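Local coordinates for terminal oxygenase component of carbazole 1,9a-dioxygenase (Sphingomonas, PDB 3GKQ), which probably catalyses the 1,9a-dioxygenation of carbazole, taking electrons from a ferredoxin through a Rieske [2Fe-2S] cluster to a mononuclear nonheme iron, at residues 15-20 with 366-371; 27-32 with 140-145; 36-41 with 129-134. All coordinates share one frame; numbering follows the deposited sequence.

Contact 1. Residues 15-20 with 366-371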
loop_
_atom_site.group_PDB
_atom_site.type_symbol
_atom_site.label_atom_id
_atom_site.label_comp_id
_atom_site.label_asym_id
_atom_site.label_seq_id
_atom_site.Cartn_x
_atom_site.Cartn_y
_atom_site.Cartn_z
ATOM N N THR A 15 -2.489 -20.842 -25.422
ATOM C CA THR A 15 -3.074 -20.952 -24.086
ATOM C C THR A 15 -4.534 -21.406 -24.062
ATOM O O THR A 15 -5.107 -21.624 -22.993
ATOM C CB THR A 15 -2.979 -19.611 -23.350
ATOM O OG1 THR A 15 -3.750 -18.632 -24.050
ATOM C CG2 THR A 15 -1.531 -19.141 -23.283
ATOM N N ARG A 16 -5.119 -21.555 -25.245
ATOM C CA ARG A 16 -6.514 -21.956 -25.400
ATOM C C ARG A 16 -6.976 -23.092 -24.486
ATOM O O ARG A 16 -7.963 -22.951 -23.767
ATOM C CB ARG A 16 -6.771 -22.347 -26.860
ATOM C CG ARG A 16 -8.215 -22.702 -27.170
ATOM C CD ARG A 16 -8.373 -23.086 -28.638
ATOM N NE ARG A 16 -8.072 -21.961 -29.518
ATOM C CZ ARG A 16 -7.999 -22.044 -30.843
ATOM N NH1 ARG A 16 -8.203 -23.205 -31.457
ATOM N NH2 ARG A 16 -7.715 -20.961 -31.555
ATOM N N ALA A 17 -6.266 -24.215 -24.521
ATOM C CA ALA A 17 -6.623 -25.380 -23.720
ATOM C C ALA A 17 -6.608 -25.173 -22.204
ATOM O O ALA A 17 -7.144 -26.001 -21.468
ATOM C CB ALA A 17 -5.729 -26.560 -24.094
ATOM N N TRP A 18 -5.989 -24.099 -21.721
ATOM C CA TRP A 18 -5.994 -23.858 -20.281
ATOM C C TRP A 18 -6.402 -22.449 -19.875
ATOM O O TRP A 18 -5.963 -21.933 -18.848
ATOM C CB TRP A 18 -4.651 -24.226 -19.628
ATOM C CG TRP A 18 -3.434 -24.136 -20.489
ATOM C CD1 TRP A 18 -3.008 -25.053 -21.407
ATOM C CD2 TRP A 18 -2.455 -23.099 -20.473
ATOM N NE1 TRP A 18 -1.822 -24.651 -21.961
ATOM C CE2 TRP A 18 -1.458 -23.450 -21.405
ATOM C CE3 TRP A 18 -2.319 -21.900 -19.756
ATOM C CZ2 TRP A 18 -0.338 -22.648 -21.646
ATOM C CZ3 TRP A 18 -1.205 -21.101 -19.995
ATOM C CH2 TRP A 18 -0.230 -21.481 -20.933
ATOM N N ALA A 19 -7.274 -21.840 -20.672
ATOM C CA ALA A 19 -7.762 -20.496 -20.384
ATOM C C ALA A 19 -8.466 -20.425 -19.022
ATOM O O ALA A 19 -8.297 -19.459 -18.286
ATOM C CB ALA A 19 -8.705 -20.036 -21.487
ATOM N N PRO A 20 -9.272 -21.444 -18.672
ATOM C CA PRO A 20 -9.958 -21.405 -17.374
ATOM C C PRO A 20 -8.966 -21.343 -16.206
ATOM O O PRO A 20 -9.193 -20.649 -15.218
ATOM C CB PRO A 20 -10.771 -22.698 -17.373
ATOM C CG PRO A 20 -11.072 -22.907 -18.831
ATOM C CD PRO A 20 -9.736 -22.589 -19.476
ATOM N N TRP A 366 -1.226 -30.679 -16.576
ATOM C CA TRP A 366 -1.988 -30.331 -15.381
ATOM C C TRP A 366 -2.924 -29.152 -15.673
ATOM O O TRP A 366 -4.098 -29.176 -15.311
ATOM C CB TRP A 366 -1.038 -29.991 -14.225
ATOM C CG TRP A 366 -1.569 -28.948 -13.277
ATOM C CD1 TRP A 366 -1.146 -27.650 -13.169
ATOM C CD2 TRP A 366 -2.639 -29.101 -12.336
ATOM N NE1 TRP A 366 -1.886 -26.988 -12.220
ATOM C CE2 TRP A 366 -2.809 -27.852 -11.692
ATOM C CE3 TRP A 366 -3.473 -30.168 -11.974
ATOM C CZ2 TRP A 366 -3.780 -27.643 -10.704
ATOM C CZ3 TRP A 366 -4.440 -29.959 -10.992
ATOM C CH2 TRP A 366 -4.584 -28.704 -10.369
ATOM N N ARG A 367 -2.404 -28.129 -16.340
ATOM C CA ARG A 367 -3.207 -26.956 -16.665
ATOM C C ARG A 367 -4.403 -27.334 -17.542
ATOM O O ARG A 367 -5.498 -26.796 -17.371
ATOM C CB ARG A 367 -2.323 -25.894 -17.339
ATOM C CG ARG A 367 -0.956 -25.810 -16.665
ATOM C CD ARG A 367 -0.386 -24.420 -16.455
ATOM N NE ARG A 367 0.100 -23.798 -17.673
ATOM C CZ ARG A 367 1.230 -23.097 -17.767
ATOM N NH1 ARG A 367 2.021 -22.922 -16.718
ATOM N NH2 ARG A 367 1.557 -22.545 -18.924
ATOM N N ARG A 368 -4.196 -28.267 -18.468
ATOM C CA ARG A 368 -5.271 -28.717 -19.352
ATOM C C ARG A 368 -6.311 -29.511 -18.562
ATOM O O ARG A 368 -7.516 -29.275 -18.686
ATOM C CB ARG A 368 -4.713 -29.593 -20.481
ATOM C CG ARG A 368 -3.802 -28.860 -21.459
ATOM C CD ARG A 368 -3.106 -29.842 -22.394
ATOM N NE ARG A 368 -4.044 -30.506 -23.292
ATOM C CZ ARG A 368 -4.399 -30.035 -24.485
ATOM N NH1 ARG A 368 -3.887 -28.893 -24.931
ATOM N NH2 ARG A 368 -5.272 -30.700 -25.231
ATOM N N LEU A 369 -5.840 -30.451 -17.750
ATOM C CA LEU A 369 -6.736 -31.273 -16.943
ATOM C C LEU A 369 -7.502 -30.410 -15.943
ATOM O O LEU A 369 -8.722 -30.534 -15.814
ATOM C CB LEU A 369 -5.943 -32.365 -16.210
ATOM C CG LEU A 369 -6.744 -33.290 -15.280
ATOM C CD1 LEU A 369 -6.184 -34.701 -15.330
ATOM C CD2 LEU A 369 -6.712 -32.746 -13.865
ATOM N N ALA A 370 -6.792 -29.527 -15.251
ATOM C CA ALA A 370 -7.433 -28.655 -14.276
ATOM C C ALA A 370 -8.489 -27.773 -14.945
ATOM O O ALA A 370 -9.564 -27.552 -14.386
ATOM C CB ALA A 370 -6.392 -27.786 -13.585
ATOM N N SER A 371 -8.169 -27.267 -16.135
ATOM C CA SER A 371 -9.082 -26.401 -16.880
ATOM C C SER A 371 -10.353 -27.136 -17.283
ATOM O O SER A 371 -11.461 -26.606 -17.175
ATOM C CB SER A 371 -8.401 -25.865 -18.149
ATOM O OG SER A 371 -7.390 -24.922 -17.835
HETATM O O HOH W 1 -8.438 -28.254 -21.411
HETATM O O HOH W 2 -2.149 -26.971 -24.143
#
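Trp18, just before helix 19-23, meets Arg367 of helix 361-373 in a cation-pi contact. Arg367 CZ stands 4.0 Å from the centroid of the six-membered ring of Trp18, 18° off the ring normal, with the guanidinium inclined to the indole, though NH2 sits too close to the ring for its exact place to be trusted. Bends at chi2 and chi3 carry the arginine chain along the indole, and Arg367 CB adds an off-centre CH-pi contact over the five-membered ring. Thr15 CA covers the opposite face.

Polar links between the segments run through water. One water donates to Ala17 O and to Arg368 O; another accepts from Arg368 NH1 at 2.7 Å and, weakly, from Trp18 NE1 at the indole edge.

Ser371 packs against Trp18 and Pro20. Its OG donates to Arg367 O at 2.7 Å, one turn back, and is also hydrogen-bonded to Tyr21 N in the opposing helix.

The guanidinium forms salt bridges with Glu354 and Glu179, and the Arg367 side chain packs on Arg75 of a second subunit, a residue of the [2Fe-2S] pocket. Arg367 thus probably stays charged despite burial, the indole offering a polarisable surface to a cation whose charge two carboxylates already balance.

Contact 2. Residues 27-32 with 140-145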
loop_
_atom_site.group_PDB
_atom_site.type_symbol
_atom_site.label_atom_id
_atom_site.label_comp_id
_atom_site.label_asym_id
_atom_site.label_seq_id
_atom_site.Cartn_x
_atom_site.Cartn_y
_atom_site.Cartn_z
ATOM N N GLY A 27 -8.801 -19.848 -7.232
ATOM C CA GLY A 27 -8.994 -21.273 -7.061
ATOM C C GLY A 27 -10.250 -21.836 -7.695
ATOM O O GLY A 27 -10.981 -21.136 -8.404
ATOM N N PHE A 28 -10.506 -23.109 -7.422
ATOM C CA PHE A 28 -11.665 -23.787 -7.977
ATOM C C PHE A 28 -12.783 -23.980 -6.959
ATOM O O PHE A 28 -12.559 -24.498 -5.857
ATOM C CB PHE A 28 -11.246 -25.137 -8.550
ATOM C CG PHE A 28 -10.229 -25.036 -9.650
ATOM C CD1 PHE A 28 -10.449 -24.203 -10.746
ATOM C CD2 PHE A 28 -9.062 -25.801 -9.610
ATOM C CE1 PHE A 28 -9.526 -24.135 -11.789
ATOM C CE2 PHE A 28 -8.132 -25.740 -10.648
ATOM C CZ PHE A 28 -8.364 -24.906 -11.739
ATOM N N ARG A 29 -13.984 -23.556 -7.343
ATOM C CA ARG A 29 -15.158 -23.663 -6.490
ATOM C C ARG A 29 -15.751 -25.067 -6.605
ATOM O O ARG A 29 -15.552 -25.760 -7.611
ATOM C CB ARG A 29 -16.196 -22.609 -6.901
ATOM C CG ARG A 29 -17.328 -22.407 -5.892
ATOM C CD ARG A 29 -18.284 -21.277 -6.311
ATOM N NE ARG A 29 -19.341 -21.075 -5.321
ATOM C CZ ARG A 29 -19.146 -20.598 -4.093
ATOM N NH1 ARG A 29 -17.928 -20.257 -3.685
ATOM N NH2 ARG A 29 -20.173 -20.475 -3.257
ATOM N N ASN A 30 -16.472 -25.480 -5.565
ATOM C CA ASN A 30 -17.107 -26.796 -5.510
ATOM C C ASN A 30 -16.121 -27.952 -5.301
ATOM O O ASN A 30 -16.237 -29.010 -5.919
ATOM C CB ASN A 30 -17.952 -27.027 -6.767
ATOM C CG ASN A 30 -19.106 -26.037 -6.874
ATOM O OD1 ASN A 30 -19.918 -25.916 -5.955
ATOM N ND2 ASN A 30 -19.177 -25.322 -7.992
ATOM N N HIS A 31 -15.156 -27.738 -4.408
ATOM C CA HIS A 31 -14.150 -28.741 -4.073
ATOM C C HIS A 31 -13.849 -28.649 -2.577
ATOM O O HIS A 31 -14.127 -27.623 -1.945
ATOM C CB HIS A 31 -12.850 -28.488 -4.846
ATOM C CG HIS A 31 -12.928 -28.818 -6.305
ATOM N ND1 HIS A 31 -12.777 -30.101 -6.788
ATOM C CD2 HIS A 31 -13.112 -28.028 -7.389
ATOM C CE1 HIS A 31 -12.861 -30.086 -8.106
ATOM N NE2 HIS A 31 -13.064 -28.840 -8.497
ATOM N N TRP A 32 -13.280 -29.721 -2.023
ATOM C CA TRP A 32 -12.907 -29.761 -0.612
ATOM C C TRP A 32 -11.498 -29.206 -0.465
ATOM O O TRP A 32 -10.635 -29.456 -1.306
ATOM C CB TRP A 32 -12.909 -31.197 -0.066
ATOM C CG TRP A 32 -14.258 -31.825 0.074
ATOM C CD1 TRP A 32 -14.890 -32.628 -0.831
ATOM C CD2 TRP A 32 -15.138 -31.718 1.200
ATOM N NE1 TRP A 32 -16.107 -33.033 -0.337
ATOM C CE2 TRP A 32 -16.284 -32.489 0.908
ATOM C CE3 TRP A 32 -15.067 -31.046 2.428
ATOM C CZ2 TRP A 32 -17.356 -32.608 1.803
ATOM C CZ3 TRP A 32 -16.134 -31.163 3.320
ATOM C CH2 TRP A 32 -17.262 -31.940 2.999
ATOM N N VAL A 140 -16.211 -25.720 -0.342
ATOM C CA VAL A 140 -16.558 -24.374 -0.770
ATOM C C VAL A 140 -17.281 -24.483 -2.101
ATOM O O VAL A 140 -16.671 -24.793 -3.123
ATOM C CB VAL A 140 -15.305 -23.498 -0.958
ATOM C CG1 VAL A 140 -15.713 -22.089 -1.391
ATOM C CG2 VAL A 140 -14.507 -23.450 0.339
ATOM N N GLY A 141 -18.587 -24.238 -2.083
ATOM C CA GLY A 141 -19.364 -24.334 -3.303
ATOM C C GLY A 141 -20.851 -24.222 -3.034
ATOM O O GLY A 141 -21.265 -24.008 -1.893
ATOM N N ASP A 142 -21.650 -24.380 -4.086
ATOM C CA ASP A 142 -23.100 -24.270 -3.981
ATOM C C ASP A 142 -23.819 -25.588 -4.232
ATOM O O ASP A 142 -25.013 -25.707 -3.976
ATOM C CB ASP A 142 -23.593 -23.232 -4.981
ATOM C CG ASP A 142 -22.776 -21.963 -4.937
ATOM O OD1 ASP A 142 -22.897 -21.217 -3.939
ATOM O OD2 ASP A 142 -22.001 -21.725 -5.894
ATOM N N GLN A 143 -23.099 -26.577 -4.741
ATOM C CA GLN A 143 -23.715 -27.865 -5.014
ATOM C C GLN A 143 -23.432 -28.864 -3.905
ATOM O O GLN A 143 -22.571 -28.636 -3.051
ATOM C CB GLN A 143 -23.213 -28.414 -6.349
ATOM C CG GLN A 143 -21.713 -28.629 -6.418
ATOM C CD GLN A 143 -21.238 -28.869 -7.837
ATOM O OE1 GLN A 143 -21.500 -28.061 -8.730
ATOM N NE2 GLN A 143 -20.533 -29.977 -8.055
ATOM N N GLU A 144 -24.177 -29.965 -3.915
ATOM C CA GLU A 144 -24.002 -31.015 -2.923
ATOM C C GLU A 144 -22.587 -31.553 -3.020
ATOM O O GLU A 144 -22.077 -31.790 -4.111
ATOM C CB GLU A 144 -25.003 -32.150 -3.160
ATOM C CG GLU A 144 -26.339 -31.942 -2.467
ATOM C CD GLU A 144 -26.225 -32.057 -0.957
ATOM O OE1 GLU A 144 -25.845 -33.148 -0.472
ATOM O OE2 GLU A 144 -26.512 -31.060 -0.256
ATOM N N PRO A 145 -21.927 -31.740 -1.870
ATOM C CA PRO A 145 -20.556 -32.253 -1.832
ATOM C C PRO A 145 -20.412 -33.685 -2.333
ATOM O O PRO A 145 -21.240 -34.544 -2.034
ATOM C CB PRO A 145 -20.186 -32.141 -0.354
ATOM C CG PRO A 145 -21.007 -30.989 0.116
ATOM C CD PRO A 145 -22.338 -31.251 -0.543
HETATM O O HOH W 3 -21.486 -23.088 -7.971
#
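Arg29, Asn30 and His31 join Val140 to Gln143 in a polar contact at one end of a three-stranded antiparallel sheet, where strand 31-35 begins and strand 135-140 runs out. The geometry fits a G1 beta bulge: Asn30 and His31 both face Val140. Asn30, with positive phi (73°), donates its backbone N to Val140 O, while Val140 N returns a bond of 3.2 Å to His31 O.

Outside the bulge lies a side-on salt bridge. With CG anti to the backbone N and the chain extended as far as NE, Arg29 delivers two nitrogens to Asp142: NE reaches OD2 at 2.8 Å and NH2 reaches OD1 at 2.9 Å. Both bonds are nearly straight and lie in the guanidinium plane, yet they meet the carboxylate from above its own plane, 42° out of it. Gly141 CA lies over one guanidinium face, offset toward the rim, and Arg29 NH1 turns to Glu54 and Gln378.

The side chain of Asn30 grips the turning chain. Its OD1 accepts from Asp142 N at 3.0 Å and weakly from Gln143 N, and sits so close to Gly141 CA that a beta carbon there would collide with it. The Gln143 amide stacks roughly parallel on the Asn30 amide, whose ND2 bonds to Arg375 O and to a water that accepts from it and in turn donates to Asp142 OD2. Farther along the chain, Trp32, held through NE1 to His146 O, brings CZ2 within 3.6 Å of Pro145 CB.

Contact 3. Residues 36-41 with 129-134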
loop_
_atom_site.group_PDB
_atom_site.type_symbol
_atom_site.label_atom_id
_atom_site.label_comp_id
_atom_site.label_asym_id
_atom_site.label_seq_id
_atom_site.Cartn_x
_atom_site.Cartn_y
_atom_site.Cartn_z
ATOM N N ARG A 36 -7.091 -26.241 8.365
ATOM C CA ARG A 36 -6.405 -26.201 9.649
ATOM C C ARG A 36 -6.170 -27.620 10.177
ATOM O O ARG A 36 -6.816 -28.576 9.735
ATOM C CB ARG A 36 -7.272 -25.405 10.638
ATOM C CG ARG A 36 -6.520 -24.540 11.635
ATOM C CD ARG A 36 -6.575 -23.055 11.291
ATOM N NE ARG A 36 -5.761 -22.729 10.130
ATOM C CZ ARG A 36 -5.565 -21.499 9.667
ATOM N NH1 ARG A 36 -6.123 -20.455 10.267
ATOM N NH2 ARG A 36 -4.807 -21.312 8.596
ATOM N N LEU A 37 -5.230 -27.757 11.106
ATOM C CA LEU A 37 -4.952 -29.053 11.712
ATOM C C LEU A 37 -6.011 -29.251 12.794
ATOM O O LEU A 37 -6.409 -28.289 13.448
ATOM C CB LEU A 37 -3.554 -29.061 12.343
ATOM C CG LEU A 37 -2.387 -28.730 11.409
ATOM C CD1 LEU A 37 -1.090 -28.664 12.198
ATOM C CD2 LEU A 37 -2.299 -29.779 10.316
ATOM N N SER A 38 -6.471 -30.486 12.978
ATOM C CA SER A 38 -7.491 -30.777 13.983
ATOM C C SER A 38 -7.184 -30.162 15.346
ATOM O O SER A 38 -8.068 -29.607 15.999
ATOM C CB SER A 38 -7.668 -32.290 14.148
ATOM O OG SER A 38 -8.279 -32.867 13.010
ATOM N N ALA A 39 -5.928 -30.262 15.767
ATOM C CA ALA A 39 -5.501 -29.734 17.058
ATOM C C ALA A 39 -5.698 -28.226 17.199
ATOM O O ALA A 39 -5.798 -27.717 18.315
ATOM C CB ALA A 39 -4.031 -30.089 17.303
ATOM N N GLU A 40 -5.750 -27.513 16.077
ATOM C CA GLU A 40 -5.919 -26.063 16.108
ATOM C C GLU A 40 -7.378 -25.656 16.267
ATOM O O GLU A 40 -7.680 -24.490 16.515
ATOM C CB GLU A 40 -5.358 -25.441 14.829
ATOM C CG GLU A 40 -3.875 -25.676 14.621
ATOM C CD GLU A 40 -3.384 -25.120 13.299
ATOM O OE1 GLU A 40 -3.883 -25.567 12.245
ATOM O OE2 GLU A 40 -2.500 -24.237 13.309
ATOM N N VAL A 41 -8.278 -26.617 16.105
ATOM C CA VAL A 41 -9.706 -26.361 16.237
ATOM C C VAL A 41 -10.187 -27.109 17.479
ATOM O O VAL A 41 -10.687 -28.228 17.390
ATOM C CB VAL A 41 -10.471 -26.864 14.992
ATOM C CG1 VAL A 41 -11.926 -26.422 15.060
ATOM C CG2 VAL A 41 -9.805 -26.330 13.720
ATOM N N VAL A 129 -18.317 -29.864 6.449
ATOM C CA VAL A 129 -17.032 -30.167 7.059
ATOM C C VAL A 129 -16.732 -31.661 7.069
ATOM O O VAL A 129 -17.634 -32.485 7.202
ATOM C CB VAL A 129 -16.985 -29.673 8.521
ATOM C CG1 VAL A 129 -15.620 -29.971 9.127
ATOM C CG2 VAL A 129 -17.288 -28.183 8.582
ATOM N N ARG A 130 -15.453 -31.989 6.912
ATOM C CA ARG A 130 -14.971 -33.364 6.950
ATOM C C ARG A 130 -13.660 -33.279 7.711
ATOM O O ARG A 130 -12.850 -32.386 7.465
ATOM C CB ARG A 130 -14.704 -33.920 5.547
ATOM C CG ARG A 130 -15.943 -34.375 4.774
ATOM C CD ARG A 130 -16.637 -35.560 5.443
ATOM N NE ARG A 130 -15.777 -36.741 5.533
ATOM C CZ ARG A 130 -15.539 -37.588 4.533
ATOM N NH1 ARG A 130 -16.100 -37.397 3.342
ATOM N NH2 ARG A 130 -14.739 -38.630 4.723
ATOM N N GLU A 131 -13.450 -34.193 8.646
ATOM C CA GLU A 131 -12.223 -34.187 9.420
ATOM C C GLU A 131 -11.564 -35.550 9.284
ATOM O O GLU A 131 -12.086 -36.555 9.763
ATOM C CB GLU A 131 -12.542 -33.862 10.878
ATOM C CG GLU A 131 -11.346 -33.781 11.795
ATOM C CD GLU A 131 -11.687 -33.089 13.097
ATOM O OE1 GLU A 131 -12.867 -33.145 13.497
ATOM O OE2 GLU A 131 -10.784 -32.497 13.720
ATOM N N GLU A 132 -10.424 -35.578 8.605
ATOM C CA GLU A 132 -9.697 -36.820 8.379
ATOM C C GLU A 132 -8.200 -36.574 8.434
ATOM O O GLU A 132 -7.723 -35.482 8.113
ATOM C CB GLU A 132 -10.028 -37.399 7.001
ATOM C CG GLU A 132 -11.509 -37.586 6.693
ATOM C CD GLU A 132 -12.161 -38.641 7.558
ATOM O OE1 GLU A 132 -11.516 -39.677 7.822
ATOM O OE2 GLU A 132 -13.326 -38.440 7.964
ATOM N N LYS A 133 -7.463 -37.605 8.836
ATOM C CA LYS A 133 -6.011 -37.541 8.906
ATOM C C LYS A 133 -5.467 -36.312 9.617
ATOM O O LYS A 133 -4.448 -35.758 9.209
ATOM C CB LYS A 133 -5.432 -37.610 7.492
ATOM C CG LYS A 133 -5.825 -38.863 6.736
ATOM C CD LYS A 133 -5.386 -40.107 7.500
ATOM C CE LYS A 133 -5.825 -41.381 6.799
ATOM N NZ LYS A 133 -5.418 -42.585 7.576
ATOM N N GLY A 134 -6.148 -35.890 10.676
ATOM C CA GLY A 134 -5.699 -34.739 11.437
ATOM C C GLY A 134 -5.930 -33.397 10.766
ATOM O O GLY A 134 -5.355 -32.391 11.177
#
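The carboxylate of Glu131 and the peptide carbonyl of Gly134 are the two flat groups that Ser38 engages, each in a different way. On the carboxylate, Glu131 OE2 accepts from Ser38 OG at 2.6 Å through its anti lone pair, the one turned away from the other oxygen. That other oxygen, OE1, forms a salt bridge with Arg60. On the carbonyl, the donor comes from above the plane: Ser38 N lies 2.8 Å from Gly134 O and 54° out of the carbonyl plane, although the N-H itself points almost straight at the oxygen. Leu37 CA adds a CA-H...O contact to Gly134 O at 3.4 Å. Flanking Glu131 in the strand, Arg130 and Glu132 pair with each other: Glu132 OE2 lies at the guanidinium edge, in plane, in a long salt bridge.

Strands 129-132 and 135-140 form a beta hairpin, and the left-handed backbone angles of Lys133 and Gly134 fit a two-residue type I' turn. Across its tip runs the chain leaving strand 31-35, which turns a corner at Arg36 and winds into a short 3-10 segment, 38-40. Ser38, at the start of that segment, thus ties it to both strand and turn. Glu131 spans the distance with CG anti to the backbone N (chi1 -178°) and an extended chain beyond. An alanine here would probably leave the Ser38 hydroxyl without its acceptor and deprive Arg60 of its carboxylate mate. Arg60 also bridges the two segments in its own right, since its NH1 bonds to Val41 O.

Overall arrangement
Contacts 1 and 2 are partly buried and contact 3 lies at the surface, but chemistry follows the elements joined rather than burial. Contact 1 joins two helices at the chain's ends by aromatic and cationic packing, without a direct hydrogen bond between its segments. Contacts 2 and 3 both reach one three-stranded sheet and rely on direct hydrogen bonds, contact 2 adding a salt bridge across its segments and contact 3 a serine-carboxylate bond. They touch where Trp32 packs on Arg130 and Val129. Contact 2 also reaches contact 1, through Phe28 against Ala370, and so stands between the other two, whose nearest atoms are about 19 Å apart.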